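Local coordinates for protein carboxypeptidase 1 (Deinococcus radiodurans str. R1, PDB 5GIV) that is a zinc-dependent M32 metallocarboxypeptidase that probably releases amino acids one by one from peptide C-termini with broad specificity, proline excepted, at residues A[181-186]-A[491-496]; A[339-344]-A[498-503]; A[429-434]-A[483-488]. All blocks are in the same frame, centred on the assembly; numbering follows the deposited sequence.

Contact 1: A[181-186]-A[491-496]; sequences AALVPL and KYLRGK
CD2 of Leu183 meets CD1 of Leu493 at 3.6 Å, and the two side chains cross at about a right angle. In both leucines CG stands anti to the carbonyl carbon, which sends the branched ends in between the helices. Leu186 and Arg494 bury the most surface. Leu186 CG is anti to the backbone N (chi1 178°), so CD2 reaches the backbone of the other helix and rests 3.8 Å from Arg494 CA, with Arg494 CG alongside. At the outer margin the Arg494 chain, extended from CG to NE, runs out to Ala182, whose CB meets NH2 at 3.0 Å, a tight, oblique approach. In the mainly helical M32 carboxypeptidase fold, segments 181-186 and 491-496, on helices 169-193 and 487-501, run nearly parallel, 14° apart, with their axes 10.9 Å apart at closest. Segment 181-186 is kinked where the N of Pro185 can make no bond to the preceding turn. One turn earlier on helix 487-501, Leu490 touches Ala182 and Leu183, and Tyr489 touches Leu183; Leu355 touches both Leu186 and Leu493. Tyr492 OH accepts a 3.3 Å hydrogen bond from Lys496 NZ, and both groups bind Glu354.

Contact 2: A[339-344]-A[498-503]; sequences AVNTVS and GELYGV
From Ala339, the last residue of helix 333-339, the chain passes into an irregular loop, extended at residues 342-344, with Asn341 CA 8.5 Å from Leu500 CA. Gly502, with positive phi (59°), is the first residue to leave helical backbone angles, and the chain stops at the carboxylate of Val503. The Tyr501 ring points its hydroxyl at the loop. OH donates a 2.8 Å hydrogen bond to the backbone O of Asn341, which lies in plane at the ring edge; seen from the acceptor, the hydroxyl sits 30° above the carbonyl plane. A water extends the grip: it donates to Tyr501 OH at 2.8 Å and accepts from Val343 N at 3.1 Å, so the phenol joins two backbone points of the loop. This ties the C-terminal helix of the M32 fold to the connection between helices 333-339 and 357-372. Beside the phenol, Leu500 CD1 packs 3.6 Å from Asn341 CB, the side chains crossing at about a right angle. The amide of the buried Asn341 bonds past the leucine: OD1 accepts from Lys496 NZ, one turn earlier on Leu500's helix, and ND2 donates to the O atoms of Tyr337 and Arg308. Val190 of helix 169-193 touches both Tyr501 and Val343.

Contact 3: A[429-434]-A[483-488]; sequences SAQFYA and ALTAGP
A helix side chain here grips the backbone of a loop, where helix 420-439 passes the start of the C-terminal helix 487-501. The gripping group is the buried amide of Gln431. Its CG is anti to the backbone N (chi1 -177°) and the chain stays extended beyond, so the flat amide is carried across to residues 483-485 and both of its polar atoms find backbone partners. OE1 accepts from Thr485 N at 3.0 Å, a fairly straight bond that lies in the amide carbonyl plane on a lone pair. NE2 donates to Ala483 O at 2.9 Å, approaching from well above that carbonyl's plane, 66° out of it, and so using no lone pair. Thr480 OG1 gives NE2 a second partner, and the bonds at both ends of the amide fix its rotation. Thr485 CG2 packs beside OE1 at 3.6 Å, with the two side chains crossing at about a right angle. The Pro488 ring lies against the helix backbone, its CB 3.9 Å from Gln431 CA, and Ala430 CB rests against the C and O of Pro488. Phe432 of the same helix packs on helices 292-306 and 472-480; helix 292-306 supplies the zinc ligand Glu296, whose side chain is about 11 Å from that of Leu484. Thr485 OG1, anti to its own N, accepts from Gly487 N at 3.0 Å: a capping bond of the ST-turn kind, just ahead of helix 487-501, on a loop held against helix 420-439 by Gln431.

Overall arrangement
All three contacts use helix 487-501 and the residues leading into it: contact 3 at its start, contact 1 along its middle and contact 2 at its end. Contact 1 is the most buried, with leucines at its centre and the exposed Arg494 chain along its edge, and has no hydrogen bond between its segments. Contacts 2 and 3 are partly buried and of mixed chemistry, each built round a side chain that holds loop backbone, a tyrosine hydroxyl with water in one and a glutamine amide in the other. Contacts 1 and 2, centred 11 Å apart, are joined by one bond between Lys496 and Asn341 and by Leu186 packing on Val503. Contact 3 does not touch contact 2 and is closest to the zinc site.

Contact 1: A[181-186]-A[491-496]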
ATOM      1  N   ALA A 181     -31.540   1.885  31.839  1.00 24.79           N
ATOM      2  CA  ALA A 181     -32.029   2.152  33.193  1.00 25.06           C
ATOM      3  C   ALA A 181     -30.937   2.708  34.094  1.00 25.13           C
ATOM      4  O   ALA A 181     -31.211   3.555  34.950  1.00 25.28           O
ATOM      5  CB  ALA A 181     -32.613   0.878  33.810  1.00 25.25           C
ATOM      6  N   ALA A 182     -29.697   2.257  33.921  1.00 19.47           N
ATOM      7  CA  ALA A 182     -28.612   2.724  34.778  1.00 19.56           C
ATOM      8  C   ALA A 182     -27.906   3.957  34.216  1.00 19.35           C
ATOM      9  O   ALA A 182     -27.539   4.860  34.981  1.00 19.42           O
ATOM     10  CB  ALA A 182     -27.596   1.598  35.010  1.00 19.58           C
ATOM     11  N   LEU A 183     -27.694   4.020  32.896  1.00 23.80           N
ATOM     12  CA  LEU A 183     -26.823   5.066  32.362  1.00 23.63           C
ATOM     13  C   LEU A 183     -27.542   6.396  32.144  1.00 23.56           C
ATOM     14  O   LEU A 183     -26.929   7.452  32.354  1.00 23.51           O
ATOM     15  CB  LEU A 183     -26.147   4.596  31.069  1.00 23.41           C
ATOM     16  CG  LEU A 183     -25.153   3.449  31.308  1.00 23.45           C
ATOM     17  CD1 LEU A 183     -24.408   3.064  30.034  1.00 23.24           C
ATOM     18  CD2 LEU A 183     -24.180   3.771  32.454  1.00 23.59           C
ATOM     19  N   VAL A 184     -28.824   6.383  31.758  1.00 23.54           N
ATOM     20  CA  VAL A 184     -29.555   7.641  31.571  1.00 23.47           C
ATOM     21  C   VAL A 184     -29.545   8.494  32.831  1.00 23.63           C
ATOM     22  O   VAL A 184     -29.205   9.686  32.743  1.00 23.53           O
ATOM     23  CB  VAL A 184     -30.987   7.361  31.083  1.00 23.49           C
ATOM     24  CG1 VAL A 184     -31.794   8.652  31.070  1.00 23.44           C
ATOM     25  CG2 VAL A 184     -30.985   6.735  29.694  1.00 23.29           C
ATOM     26  N   PRO A 185     -29.935   7.990  34.000  1.00 26.36           N
ATOM     27  CA  PRO A 185     -29.882   8.838  35.203  1.00 26.51           C
ATOM     28  C   PRO A 185     -28.472   9.273  35.551  1.00 26.44           C
ATOM     29  O   PRO A 185     -28.259  10.420  35.957  1.00 26.42           O
ATOM     30  CB  PRO A 185     -30.497   7.946  36.290  1.00 26.80           C
ATOM     31  CG  PRO A 185     -31.234   6.851  35.527  1.00 26.79           C
ATOM     32  CD  PRO A 185     -30.481   6.651  34.271  1.00 26.53           C
ATOM     33  N   LEU A 186     -27.494   8.379  35.426  1.00 19.50           N
ATOM     34  CA  LEU A 186     -26.117   8.755  35.729  1.00 19.44           C
ATOM     35  C   LEU A 186     -25.619   9.826  34.759  1.00 19.19           C
ATOM     36  O   LEU A 186     -24.919  10.763  35.159  1.00 19.13           O
ATOM     37  CB  LEU A 186     -25.218   7.518  35.681  1.00 19.47           C
ATOM     38  CG  LEU A 186     -23.725   7.740  35.930  1.00 19.41           C
ATOM     39  CD1 LEU A 186     -23.520   8.326  37.318  1.00 19.58           C
ATOM     40  CD2 LEU A 186     -22.951   6.449  35.778  1.00 19.43           C
ATOM     41  N   LYS A 491     -20.791  -1.066  37.212  1.00 23.05           N
ATOM     42  CA  LYS A 491     -20.040  -0.738  38.417  1.00 23.22           C
ATOM     43  C   LYS A 491     -18.883   0.201  38.102  1.00 23.06           C
ATOM     44  O   LYS A 491     -18.634   1.162  38.839  1.00 23.14           O
ATOM     45  CB  LYS A 491     -19.501  -2.008  39.069  1.00 23.36           C
ATOM     46  CG  LYS A 491     -18.711  -1.701  40.323  1.00 23.56           C
ATOM     47  CD  LYS A 491     -18.109  -2.935  40.967  1.00 23.70           C
ATOM     48  CE  LYS A 491     -17.218  -2.501  42.134  1.00 23.89           C
ATOM     49  NZ  LYS A 491     -16.360  -3.595  42.691  1.00 23.98           N
ATOM     50  N   TYR A 492     -18.185  -0.049  36.989  1.00 20.69           N
ATOM     51  CA  TYR A 492     -17.045   0.778  36.608  1.00 20.54           C
ATOM     52  C   TYR A 492     -17.467   2.217  36.333  1.00 20.46           C
ATOM     53  O   TYR A 492     -16.827   3.159  36.806  1.00 20.47           O
ATOM     54  CB  TYR A 492     -16.341   0.165  35.390  1.00 20.33           C
ATOM     55  CG  TYR A 492     -15.661   1.179  34.489  1.00 20.13           C
ATOM     56  CD1 TYR A 492     -14.532   1.862  34.917  1.00 20.15           C
ATOM     57  CD2 TYR A 492     -16.134   1.430  33.206  1.00 19.94           C
ATOM     58  CE1 TYR A 492     -13.904   2.775  34.113  1.00 19.99           C
ATOM     59  CE2 TYR A 492     -15.509   2.348  32.383  1.00 19.79           C
ATOM     60  CZ  TYR A 492     -14.392   3.021  32.846  1.00 19.81           C
ATOM     61  OH  TYR A 492     -13.758   3.950  32.054  1.00 19.66           O
ATOM     62  N   LEU A 493     -18.540   2.407  35.564  1.00 20.62           N
ATOM     63  CA  LEU A 493     -18.963   3.758  35.206  1.00 20.52           C
ATOM     64  C   LEU A 493     -19.503   4.504  36.420  1.00 20.73           C
ATOM     65  O   LEU A 493     -19.110   5.649  36.692  1.00 20.69           O
ATOM     66  CB  LEU A 493     -20.011   3.690  34.099  1.00 20.39           C
ATOM     67  CG  LEU A 493     -19.530   3.203  32.735  1.00 20.17           C
ATOM     68  CD1 LEU A 493     -20.721   3.041  31.807  1.00 20.08           C
ATOM     69  CD2 LEU A 493     -18.513   4.174  32.153  1.00 20.02           C
ATOM     70  N   ARG A 494     -20.385   3.849  37.188  1.00 21.71           N
ATOM     71  CA  ARG A 494     -20.928   4.479  38.387  1.00 21.88           C
ATOM     72  C   ARG A 494     -19.805   4.914  39.320  1.00 21.95           C
ATOM     73  O   ARG A 494     -19.824   6.030  39.853  1.00 21.96           O
ATOM     74  CB  ARG A 494     -21.865   3.503  39.093  1.00 22.12           C
ATOM     75  CG  ARG A 494     -23.200   3.311  38.401  1.00 22.08           C
ATOM     76  CD  ARG A 494     -24.037   2.233  39.079  1.00 22.33           C
ATOM     77  NE  ARG A 494     -25.415   2.227  38.591  1.00 22.33           N
ATOM     78  CZ  ARG A 494     -26.171   1.133  38.480  1.00 22.42           C
ATOM     79  NH1 ARG A 494     -25.685  -0.060  38.818  1.00 22.53           N
ATOM     80  NH2 ARG A 494     -27.416   1.231  38.030  1.00 22.40           N
ATOM     81  N   GLY A 495     -18.797   4.061  39.494  1.00 24.26           N
ATOM     82  CA  GLY A 495     -17.680   4.426  40.349  1.00 24.32           C
ATOM     83  C   GLY A 495     -16.851   5.558  39.772  1.00 24.10           C
ATOM     84  O   GLY A 495     -16.483   6.501  40.478  1.00 24.12           O
ATOM     85  N   LYS A 496     -16.530   5.473  38.479  1.00 22.91           N
ATOM     86  CA  LYS A 496     -15.661   6.477  37.876  1.00 22.72           C
ATOM     87  C   LYS A 496     -16.334   7.845  37.831  1.00 22.61           C
ATOM     88  O   LYS A 496     -15.753   8.850  38.261  1.00 22.55           O
ATOM     89  CB  LYS A 496     -15.254   6.033  36.471  1.00 22.55           C
ATOM     90  CG  LYS A 496     -14.447   7.071  35.707  1.00 22.36           C
ATOM     91  CD  LYS A 496     -14.144   6.581  34.293  1.00 22.18           C
ATOM     92  CE  LYS A 496     -13.332   7.612  33.538  1.00 22.01           C
ATOM     93  NZ  LYS A 496     -12.986   7.152  32.181  1.00 21.85           N
TER

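Contact 2: A[339-344]-A[498-503]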
ATOM      1  N   ALA A 339     -10.526  16.348  31.923  1.00 21.16           N
ATOM      2  CA  ALA A 339     -10.945  16.891  30.641  1.00 21.05           C
ATOM      3  C   ALA A 339     -11.201  15.809  29.600  1.00 21.05           C
ATOM      4  O   ALA A 339     -11.976  16.040  28.664  1.00 20.99           O
ATOM      5  CB  ALA A 339      -9.897  17.868  30.126  1.00 20.96           C
ATOM      6  N   VAL A 340     -10.584  14.632  29.739  1.00 17.18           N
ATOM      7  CA  VAL A 340     -10.811  13.546  28.794  1.00 17.18           C
ATOM      8  C   VAL A 340     -12.044  12.732  29.156  1.00 17.16           C
ATOM      9  O   VAL A 340     -12.306  11.708  28.513  1.00 17.15           O
ATOM     10  CB  VAL A 340      -9.592  12.602  28.668  1.00 17.19           C
ATOM     11  CG1 VAL A 340      -8.299  13.390  28.417  1.00 17.21           C
ATOM     12  CG2 VAL A 340      -9.480  11.667  29.864  1.00 17.18           C
ATOM     13  N   ASN A 341     -12.760  13.106  30.212  1.00 17.15           N
ATOM     14  CA  ASN A 341     -13.923  12.376  30.697  1.00 17.13           C
ATOM     15  C   ASN A 341     -15.139  13.281  30.823  1.00 17.13           C
ATOM     16  O   ASN A 341     -15.939  13.144  31.751  1.00 17.12           O
ATOM     17  CB  ASN A 341     -13.637  11.700  32.038  1.00 17.14           C
ATOM     18  CG  ASN A 341     -12.634  10.571  31.924  1.00 17.15           C
ATOM     19  OD1 ASN A 341     -12.908   9.549  31.294  1.00 17.14           O
ATOM     20  ND2 ASN A 341     -11.477  10.733  32.563  1.00 17.16           N
ATOM     21  N   THR A 342     -15.304  14.228  29.904  1.00 19.84           N
ATOM     22  CA  THR A 342     -16.528  15.011  29.894  1.00 19.81           C
ATOM     23  C   THR A 342     -17.677  14.209  29.293  1.00 19.81           C
ATOM     24  O   THR A 342     -17.476  13.234  28.569  1.00 19.78           O
ATOM     25  CB  THR A 342     -16.343  16.307  29.111  1.00 19.67           C
ATOM     26  OG1 THR A 342     -16.367  16.019  27.707  1.00 19.57           O
ATOM     27  CG2 THR A 342     -15.069  17.048  29.515  1.00 19.66           C
ATOM     28  N   VAL A 343     -18.899  14.655  29.583  1.00 17.11           N
ATOM     29  CA  VAL A 343     -20.117  13.980  29.142  1.00 17.10           C
ATOM     30  C   VAL A 343     -21.088  15.030  28.623  1.00 17.11           C
ATOM     31  O   VAL A 343     -21.145  16.142  29.152  1.00 17.12           O
ATOM     32  CB  VAL A 343     -20.775  13.178  30.289  1.00 17.09           C
ATOM     33  CG1 VAL A 343     -22.134  12.635  29.847  1.00 17.08           C
ATOM     34  CG2 VAL A 343     -19.870  12.060  30.773  1.00 17.09           C
ATOM     35  N   SER A 344     -21.843  14.688  27.580  1.00 20.28           N
ATOM     36  CA  SER A 344     -22.926  15.554  27.121  1.00 20.21           C
ATOM     37  C   SER A 344     -23.742  14.818  26.070  1.00 20.16           C
ATOM     38  O   SER A 344     -23.222  13.962  25.353  1.00 20.12           O
ATOM     39  CB  SER A 344     -22.400  16.871  26.544  1.00 20.07           C
ATOM     40  OG  SER A 344     -21.728  16.641  25.325  1.00 19.96           O
ATOM     41  N   GLY A 498     -19.304   8.730  39.300  1.00 30.34           N
ATOM     42  CA  GLY A 498     -19.719   9.140  40.629  1.00 30.49           C
ATOM     43  C   GLY A 498     -18.642   9.932  41.341  1.00 30.44           C
ATOM     44  O   GLY A 498     -18.927  10.946  41.980  1.00 30.40           O
ATOM     45  N   GLU A 499     -17.384   9.511  41.200  1.00 43.98           N
ATOM     46  CA  GLU A 499     -16.288  10.193  41.880  1.00 43.93           C
ATOM     47  C   GLU A 499     -15.823  11.440  41.132  1.00 43.68           C
ATOM     48  O   GLU A 499     -15.367  12.398  41.768  1.00 43.58           O
ATOM     49  CB  GLU A 499     -15.117   9.229  42.079  1.00 44.05           C
ATOM     50  CG  GLU A 499     -14.097   9.697  43.109  1.00 44.08           C
ATOM     51  CD  GLU A 499     -12.983  10.536  42.501  1.00 43.89           C
ATOM     52  OE1 GLU A 499     -12.464  10.141  41.431  1.00 43.85           O
ATOM     53  OE2 GLU A 499     -12.625  11.588  43.086  1.00 43.79           O
ATOM     54  N   LEU A 500     -15.927  11.450  39.797  1.00 24.63           N
ATOM     55  CA  LEU A 500     -15.512  12.620  39.026  1.00 24.39           C
ATOM     56  C   LEU A 500     -16.443  13.798  39.263  1.00 24.29           C
ATOM     57  O   LEU A 500     -15.981  14.933  39.426  1.00 24.14           O
ATOM     58  CB  LEU A 500     -15.460  12.290  37.532  1.00 24.27           C
ATOM     59  CG  LEU A 500     -14.123  11.825  36.954  1.00 24.22           C
ATOM     60  CD1 LEU A 500     -14.308  11.215  35.579  1.00 24.13           C
ATOM     61  CD2 LEU A 500     -13.142  12.984  36.891  1.00 24.08           C
ATOM     62  N   TYR A 501     -17.752  13.548  39.320  1.00 20.05           N
ATOM     63  CA  TYR A 501     -18.743  14.614  39.352  1.00 19.96           C
ATOM     64  C   TYR A 501     -19.481  14.730  40.679  1.00 20.09           C
ATOM     65  O   TYR A 501     -20.410  15.544  40.781  1.00 20.02           O
ATOM     66  CB  TYR A 501     -19.755  14.419  38.212  1.00 19.93           C
ATOM     67  CG  TYR A 501     -19.103  14.571  36.865  1.00 19.76           C
ATOM     68  CD1 TYR A 501     -18.388  13.530  36.289  1.00 19.77           C
ATOM     69  CD2 TYR A 501     -19.137  15.789  36.202  1.00 19.58           C
ATOM     70  CE1 TYR A 501     -17.763  13.693  35.062  1.00 19.62           C
ATOM     71  CE2 TYR A 501     -18.519  15.964  34.989  1.00 19.44           C
ATOM     72  CZ  TYR A 501     -17.834  14.919  34.420  1.00 19.46           C
ATOM     73  OH  TYR A 501     -17.216  15.117  33.209  1.00 19.32           O
ATOM     74  N   GLY A 502     -19.113  13.938  41.684  1.00 29.42           N
ATOM     75  CA  GLY A 502     -19.842  13.975  42.941  1.00 29.53           C
ATOM     76  C   GLY A 502     -21.304  13.632  42.781  1.00 29.66           C
ATOM     77  O   GLY A 502     -22.163  14.330  43.331  1.00 29.62           O
ATOM     78  N   VAL A 503     -21.613  12.594  42.017  1.00 33.32           N
ATOM     79  CA  VAL A 503     -23.001  12.200  41.817  1.00 33.45           C
ATOM     80  C   VAL A 503     -23.209  10.754  42.233  1.00 33.73           C
ATOM     81  O   VAL A 503     -24.337  10.257  42.184  1.00 33.87           O
ATOM     82  CB  VAL A 503     -23.447  12.412  40.352  1.00 33.29           C
ATOM     83  CG1 VAL A 503     -23.276  13.860  39.951  1.00 33.04           C
ATOM     84  CG2 VAL A 503     -22.662  11.514  39.417  1.00 33.24           C
ATOM     85  OXT VAL A 503     -22.269  10.057  42.625  1.00 33.82           O
TER
HETATM   86  O   HOH W   1     -18.822  16.886  31.695  1.00 26.66           O

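Contact 3: A[429-434]-A[483-488]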
ATOM      1  N   SER A 429     -15.667  -4.844  27.722  1.00 20.80           N
ATOM      2  CA  SER A 429     -14.392  -4.211  28.052  1.00 20.81           C
ATOM      3  C   SER A 429     -14.148  -4.210  29.559  1.00 21.02           C
ATOM      4  O   SER A 429     -13.056  -4.564  30.020  1.00 21.03           O
ATOM      5  CB  SER A 429     -14.341  -2.784  27.492  1.00 20.77           C
ATOM      6  OG  SER A 429     -15.253  -1.921  28.146  1.00 20.90           O
ATOM      7  N   ALA A 430     -15.158  -3.813  30.343  1.00 23.88           N
ATOM      8  CA  ALA A 430     -15.015  -3.809  31.801  1.00 24.10           C
ATOM      9  C   ALA A 430     -15.007  -5.220  32.381  1.00 24.15           C
ATOM     10  O   ALA A 430     -14.337  -5.469  33.391  1.00 24.30           O
ATOM     11  CB  ALA A 430     -16.131  -2.986  32.442  1.00 24.25           C
ATOM     12  N   GLN A 431     -15.765  -6.142  31.783  1.00 19.42           N
ATOM     13  CA  GLN A 431     -15.781  -7.519  32.264  1.00 19.45           C
ATOM     14  C   GLN A 431     -14.416  -8.167  32.080  1.00 19.32           C
ATOM     15  O   GLN A 431     -13.892  -8.805  32.999  1.00 19.41           O
ATOM     16  CB  GLN A 431     -16.877  -8.308  31.540  1.00 19.37           C
ATOM     17  CG  GLN A 431     -17.063  -9.760  31.985  1.00 19.41           C
ATOM     18  CD  GLN A 431     -18.372 -10.373  31.460  1.00 19.39           C
ATOM     19  OE1 GLN A 431     -19.271  -9.654  31.028  1.00 19.39           O
ATOM     20  NE2 GLN A 431     -18.470 -11.707  31.492  1.00 19.34           N
ATOM     21  N   PHE A 432     -13.815  -8.007  30.896  1.00 20.36           N
ATOM     22  CA  PHE A 432     -12.464  -8.521  30.695  1.00 20.22           C
ATOM     23  C   PHE A 432     -11.472  -7.819  31.606  1.00 20.32           C
ATOM     24  O   PHE A 432     -10.594  -8.458  32.194  1.00 20.33           O
ATOM     25  CB  PHE A 432     -12.032  -8.355  29.238  1.00 20.00           C
ATOM     26  CG  PHE A 432     -12.590  -9.392  28.323  1.00 19.86           C
ATOM     27  CD1 PHE A 432     -12.350 -10.739  28.562  1.00 19.82           C
ATOM     28  CD2 PHE A 432     -13.346  -9.031  27.223  1.00 19.77           C
ATOM     29  CE1 PHE A 432     -12.863 -11.702  27.726  1.00 19.70           C
ATOM     30  CE2 PHE A 432     -13.862  -9.995  26.377  1.00 19.67           C
ATOM     31  CZ  PHE A 432     -13.624 -11.331  26.628  1.00 19.64           C
ATOM     32  N   TYR A 433     -11.609  -6.508  31.753  1.00 21.07           N
ATOM     33  CA  TYR A 433     -10.628  -5.763  32.524  1.00 21.15           C
ATOM     34  C   TYR A 433     -10.632  -6.193  33.983  1.00 21.38           C
ATOM     35  O   TYR A 433      -9.566  -6.406  34.572  1.00 21.39           O
ATOM     36  CB  TYR A 433     -10.907  -4.275  32.398  1.00 21.21           C
ATOM     37  CG  TYR A 433      -9.913  -3.412  33.107  1.00 21.31           C
ATOM     38  CD1 TYR A 433      -8.730  -3.044  32.487  1.00 21.17           C
ATOM     39  CD2 TYR A 433     -10.156  -2.957  34.404  1.00 21.55           C
ATOM     40  CE1 TYR A 433      -7.811  -2.235  33.132  1.00 21.26           C
ATOM     41  CE2 TYR A 433      -9.239  -2.152  35.059  1.00 21.63           C
ATOM     42  CZ  TYR A 433      -8.071  -1.794  34.416  1.00 21.48           C
ATOM     43  OH  TYR A 433      -7.157  -0.991  35.054  1.00 21.57           O
ATOM     44  N   ALA A 434     -11.825  -6.343  34.576  1.00 24.83           N
ATOM     45  CA  ALA A 434     -11.928  -6.732  35.981  1.00 25.07           C
ATOM     46  C   ALA A 434     -11.331  -8.111  36.215  1.00 25.01           C
ATOM     47  O   ALA A 434     -10.712  -8.362  37.258  1.00 25.13           O
ATOM     48  CB  ALA A 434     -13.385  -6.695  36.438  1.00 25.26           C
ATOM     49  N   ALA A 483     -20.814 -15.595  31.985  1.00 17.80           N
ATOM     50  CA  ALA A 483     -21.284 -15.151  30.687  1.00 17.75           C
ATOM     51  C   ALA A 483     -21.356 -13.623  30.649  1.00 17.67           C
ATOM     52  O   ALA A 483     -21.143 -12.931  31.655  1.00 17.65           O
ATOM     53  CB  ALA A 483     -22.649 -15.770  30.380  1.00 17.76           C
ATOM     54  N   LEU A 484     -21.696 -13.092  29.478  1.00 22.60           N
ATOM     55  CA  LEU A 484     -21.812 -11.652  29.311  1.00 22.62           C
ATOM     56  C   LEU A 484     -22.721 -11.053  30.376  1.00 22.86           C
ATOM     57  O   LEU A 484     -23.840 -11.523  30.588  1.00 22.95           O
ATOM     58  CB  LEU A 484     -22.344 -11.343  27.908  1.00 22.47           C
ATOM     59  CG  LEU A 484     -22.693  -9.901  27.539  1.00 22.49           C
ATOM     60  CD1 LEU A 484     -21.477  -9.014  27.655  1.00 22.48           C
ATOM     61  CD2 LEU A 484     -23.232  -9.852  26.111  1.00 22.31           C
ATOM     62  N   THR A 485     -22.218 -10.038  31.077  1.00 18.29           N
ATOM     63  CA  THR A 485     -23.019  -9.334  32.065  1.00 18.52           C
ATOM     64  C   THR A 485     -22.620  -7.867  32.098  1.00 18.54           C
ATOM     65  O   THR A 485     -21.433  -7.540  32.048  1.00 18.47           O
ATOM     66  CB  THR A 485     -22.876  -9.950  33.469  1.00 18.75           C
ATOM     67  OG1 THR A 485     -23.430  -9.056  34.447  1.00 19.00           O
ATOM     68  CG2 THR A 485     -21.420 -10.210  33.800  1.00 18.72           C
ATOM     69  N   ALA A 486     -23.613  -6.992  32.226  1.00 18.35           N
ATOM     70  CA  ALA A 486     -23.371  -5.561  32.344  1.00 18.37           C
ATOM     71  C   ALA A 486     -22.912  -5.158  33.734  1.00 18.61           C
ATOM     72  O   ALA A 486     -22.603  -3.982  33.950  1.00 18.64           O
ATOM     73  CB  ALA A 486     -24.639  -4.777  32.005  1.00 18.39           C
ATOM     74  N   GLY A 487     -22.844  -6.102  34.668  1.00 20.95           N
ATOM     75  CA  GLY A 487     -22.506  -5.786  36.032  1.00 21.19           C
ATOM     76  C   GLY A 487     -21.206  -5.026  36.143  1.00 21.15           C
ATOM     77  O   GLY A 487     -21.169  -3.883  36.600  1.00 21.25           O
ATOM     78  N   PRO A 488     -20.103  -5.658  35.730  1.00 18.57           N
ATOM     79  CA  PRO A 488     -18.799  -4.982  35.852  1.00 18.53           C
ATOM     80  C   PRO A 488     -18.768  -3.649  35.131  1.00 18.41           C
ATOM     81  O   PRO A 488     -18.151  -2.689  35.615  1.00 18.47           O
ATOM     82  CB  PRO A 488     -17.821  -6.001  35.244  1.00 18.35           C
ATOM     83  CG  PRO A 488     -18.533  -7.326  35.363  1.00 18.37           C
ATOM     84  CD  PRO A 488     -19.984  -7.018  35.179  1.00 18.44           C
TER